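Local coordinates for protein BZZ1 (Saccharomyces cerevisiae, PDB 2A28), which acts in endocytosis and vacuolar trafficking and, with type I myosins, restores actin polarity after salt stress, this chain being its second SH3 domain, at residues I25-G30 against G35-E40. Residues are numbered along the deposited sequence; the frame is centred on the assembly and turned at random.
Sequences ITVIRG and GWTYGE
Ile28 and Arg29 both face Tyr38 in a classic beta bulge, in which two residues of 25-30 sit opposite one of 35-40 and the register shifts by one; the chain turns a corner at Ile28, in the hairpin that in SH3 domains carries the n-Src loop. Tyr38 O serves both bulge amides, accepting from Ile28 N at 2.9 Å in its carbonyl plane and from Arg29 N at a tilt. Tyr38 N returns a bond to Arg29 O, and beyond the bulge Thr26 and Glu40 form a hydrogen-bonded pair. On the face carrying Thr26, Arg29, Tyr38 and Glu40, the tyrosine has CG anti to the backbone N (chi1 -179°), which brings the CD2 and CE2 side of the ring against Ile28, the two side chains crossing at a slant; Ile28 CG2 lies 3.6 Å from Tyr38 CD2, while Ile28 CD1 reaches Glu40 CB at 4.0 Å. Arg29 bends at chi2 (-84°) and chi3 (-66°), and its NH1 donates 2.9 Å bonds to Trp36 O and Gly30 O, both near the guanidinium plane, restraining the group's rotation. The first links Arg29 to the start of strand 36-41; the second stays within its own segment. In the modelled conformer of Glu40 a water links Thr26 OG1 to OE2, tentatively, since that side chain was built in two positions; OE1 there accepts from Gly43 N. On the other face, Val27 crosses Thr37 at about a right angle, and Thr37 OG1 pairs with Thr50 OG1. Strand 2-4 flanks 24-27 and strand 44-49, whose Phe48 touches Ile25, flanks 36-41 in one antiparallel sheet.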
ATOM      1  N   ILE A  25       5.110   2.766  -4.149  1.00  6.78           N
ATOM      2  CA  ILE A  25       5.152   2.308  -2.780  1.00  6.73           C
ATOM      3  C   ILE A  25       6.254   1.266  -2.561  1.00  7.05           C
ATOM      4  O   ILE A  25       6.242   0.217  -3.193  1.00  8.36           O
ATOM      5  CB  ILE A  25       3.787   1.742  -2.310  1.00  7.51           C
ATOM      6  CG1 ILE A  25       2.626   2.675  -2.650  1.00  6.83           C
ATOM      7  CG2 ILE A  25       3.844   1.451  -0.836  1.00  8.92           C
ATOM      8  CD1 ILE A  25       1.297   1.938  -2.710  1.00 10.26           C
ATOM      9  N   THR A  26       7.219   1.536  -1.700  1.00  6.80           N
ATOM     10  CA  THR A  26       8.289   0.583  -1.403  1.00  7.09           C
ATOM     11  C   THR A  26       7.743  -0.484  -0.473  1.00  5.83           C
ATOM     12  O   THR A  26       7.118  -0.176   0.573  1.00  7.49           O
ATOM     13  CB  THR A  26       9.457   1.320  -0.736  1.00  7.89           C
ATOM     14  OG1 THR A  26       9.912   2.286  -1.720  1.00  7.76           O
ATOM     15  CG2 THR A  26      10.571   0.341  -0.426  1.00  9.78           C
ATOM     16  N   VAL A  27       7.920  -1.755  -0.845  1.00  6.09           N
ATOM     17  CA  VAL A  27       7.399  -2.860  -0.063  1.00  7.15           C
ATOM     18  C   VAL A  27       8.330  -3.161   1.091  1.00  6.74           C
ATOM     19  O   VAL A  27       9.512  -3.363   0.876  1.00  9.59           O
ATOM     20  CB  VAL A  27       7.269  -4.106  -0.915  1.00  8.36           C
ATOM     21  CG1 VAL A  27       6.914  -5.330  -0.092  1.00 13.45           C
ATOM     22  CG2 VAL A  27       6.197  -3.824  -1.986  1.00 12.74           C
ATOM     23  N   ILE A  28       7.750  -3.207   2.294  1.00  6.94           N
ATOM     24  CA  ILE A  28       8.471  -3.614   3.495  1.00  6.99           C
ATOM     25  C   ILE A  28       8.126  -5.038   3.856  1.00  6.70           C
ATOM     26  O   ILE A  28       9.062  -5.825   4.141  1.00  7.31           O
ATOM     27  CB  ILE A  28       8.210  -2.627   4.622  1.00  7.57           C
ATOM     28  CG1 ILE A  28       8.700  -1.187   4.272  1.00  8.78           C
ATOM     29  CG2 ILE A  28       8.844  -3.071   5.943  1.00 10.73           C
ATOM     30  CD1 ILE A  28       8.234  -0.132   5.252  1.00 11.35           C
ATOM     31  N   ARG A  29       6.871  -5.443   3.815  1.00  6.30           N
ATOM     32  CA  ARG A  29       6.392  -6.806   4.100  1.00  6.96           C
ATOM     33  C   ARG A  29       5.343  -7.103   3.046  1.00  6.64           C
ATOM     34  O   ARG A  29       4.341  -6.409   2.952  1.00  6.89           O
ATOM     35  CB  ARG A  29       5.909  -6.963   5.558  1.00  6.69           C
ATOM     36  CG  ARG A  29       5.651  -8.360   6.095  1.00  8.24           C
ATOM     37  CD  ARG A  29       4.291  -8.939   5.769  1.00  8.37           C
ATOM     38  NE  ARG A  29       3.226  -8.216   6.426  1.00  9.42           N
ATOM     39  CZ  ARG A  29       2.025  -7.936   5.925  1.00  8.11           C
ATOM     40  NH1 ARG A  29       1.645  -8.275   4.689  1.00 11.34           N
ATOM     41  NH2 ARG A  29       1.186  -7.274   6.633  1.00  9.15           N
ATOM     42  N   GLY A  30       5.626  -8.078   2.198  1.00  6.40           N
ATOM     43  CA  GLY A  30       4.756  -8.371   1.080  1.00  7.28           C
ATOM     44  C   GLY A  30       3.517  -9.048   1.565  1.00  6.49           C
ATOM     45  O   GLY A  30       3.352  -9.539   2.683  1.00  7.00           O
ATOM     46  N   GLY A  35      -4.167 -10.135   1.781  1.00  7.60           N
ATOM     47  CA  GLY A  35      -4.667  -9.091   0.892  1.00  8.96           C
ATOM     48  C   GLY A  35      -4.025  -7.745   1.147  1.00  6.77           C
ATOM     49  O   GLY A  35      -4.347  -6.783   0.436  1.00  6.81           O
ATOM     50  N   TRP A  36      -3.166  -7.620   2.178  1.00  6.18           N
ATOM     51  CA  TRP A  36      -2.528  -6.360   2.569  1.00  6.34           C
ATOM     52  C   TRP A  36      -1.040  -6.484   2.406  1.00  6.59           C
ATOM     53  O   TRP A  36      -0.423  -7.464   2.831  1.00  7.74           O
ATOM     54  CB  TRP A  36      -2.900  -6.042   4.026  1.00  7.89           C
ATOM     55  CG  TRP A  36      -4.376  -5.845   4.150  1.00  7.48           C
ATOM     56  CD1 TRP A  36      -5.258  -6.853   4.406  1.00  7.92           C
ATOM     57  CD2 TRP A  36      -5.137  -4.643   4.045  1.00  8.73           C
ATOM     58  NE1 TRP A  36      -6.534  -6.367   4.451  1.00  8.82           N
ATOM     59  CE2 TRP A  36      -6.495  -5.003   4.237  1.00  9.03           C
ATOM     60  CE3 TRP A  36      -4.787  -3.309   3.812  1.00  9.02           C
ATOM     61  CZ2 TRP A  36      -7.489  -4.058   4.191  1.00  8.79           C
ATOM     62  CZ3 TRP A  36      -5.785  -2.371   3.769  1.00 10.15           C
ATOM     63  CH2 TRP A  36      -7.096  -2.765   3.952  1.00  9.37           C
ATOM     64  N   THR A  37      -0.441  -5.398   1.942  1.00  6.54           N
ATOM     65  CA  THR A  37       1.017  -5.218   1.919  1.00  5.67           C
ATOM     66  C   THR A  37       1.367  -4.081   2.846  1.00  5.12           C
ATOM     67  O   THR A  37       0.583  -3.124   2.988  1.00  5.36           O
ATOM     68  CB  THR A  37       1.446  -4.891   0.500  1.00  6.23           C
ATOM     69  OG1 THR A  37       1.124  -5.991  -0.367  1.00  6.47           O
ATOM     70  CG2 THR A  37       2.933  -4.577   0.350  1.00  7.54           C
ATOM     71  N   TYR A  38       2.467  -4.223   3.542  1.00  5.51           N
ATOM     72  CA  TYR A  38       2.979  -3.166   4.433  1.00  5.97           C
ATOM     73  C   TYR A  38       4.088  -2.462   3.666  1.00  5.63           C
ATOM     74  O   TYR A  38       5.056  -3.116   3.220  1.00  5.72           O
ATOM     75  CB  TYR A  38       3.543  -3.808   5.692  1.00  7.45           C
ATOM     76  CG  TYR A  38       4.087  -2.828   6.713  1.00  6.13           C
ATOM     77  CD1 TYR A  38       3.249  -1.903   7.282  1.00  7.73           C
ATOM     78  CD2 TYR A  38       5.419  -2.914   7.069  1.00  6.77           C
ATOM     79  CE1 TYR A  38       3.766  -1.033   8.212  1.00 10.25           C
ATOM     80  CE2 TYR A  38       5.933  -2.005   8.022  1.00  7.78           C
ATOM     81  CZ  TYR A  38       5.079  -1.075   8.579  1.00  9.09           C
ATOM     82  OH  TYR A  38       5.510  -0.151   9.527  1.00 11.71           O
ATOM     83  N   GLY A  39       3.994  -1.137   3.492  1.00  5.81           N
ATOM     84  CA  GLY A  39       5.029  -0.440   2.759  1.00  6.36           C
ATOM     85  C   GLY A  39       5.012   1.047   3.053  1.00  6.81           C
ATOM     86  O   GLY A  39       4.304   1.517   3.903  1.00  6.71           O
ATOM     87  N   GLU A  40       5.815   1.738   2.268  1.00  6.19           N
ATOM     88  CA  GLU A  40       6.024   3.162   2.522  1.00  8.33           C
ATOM     89  C   GLU A  40       6.037   3.966   1.217  1.00  7.77           C
ATOM     90  O   GLU A  40       6.666   3.532   0.252  1.00  7.79           O
ATOM     91  CB  GLU A  40       7.420   3.204   3.152  0.50  9.62           C
ATOM     92  CG  GLU A  40       8.193   4.445   3.430  0.50  7.92           C
ATOM     93  CD  GLU A  40       9.119   4.872   2.308  0.50  9.12           C
ATOM     94  OE1 GLU A  40       9.078   6.055   1.895  0.50 13.35           O
ATOM     95  OE2 GLU A  40       9.933   4.054   1.794  0.50  6.97           O
TER
HETATM   96  O   HOH W   1      11.527   4.048  -0.350  1.00 12.19           O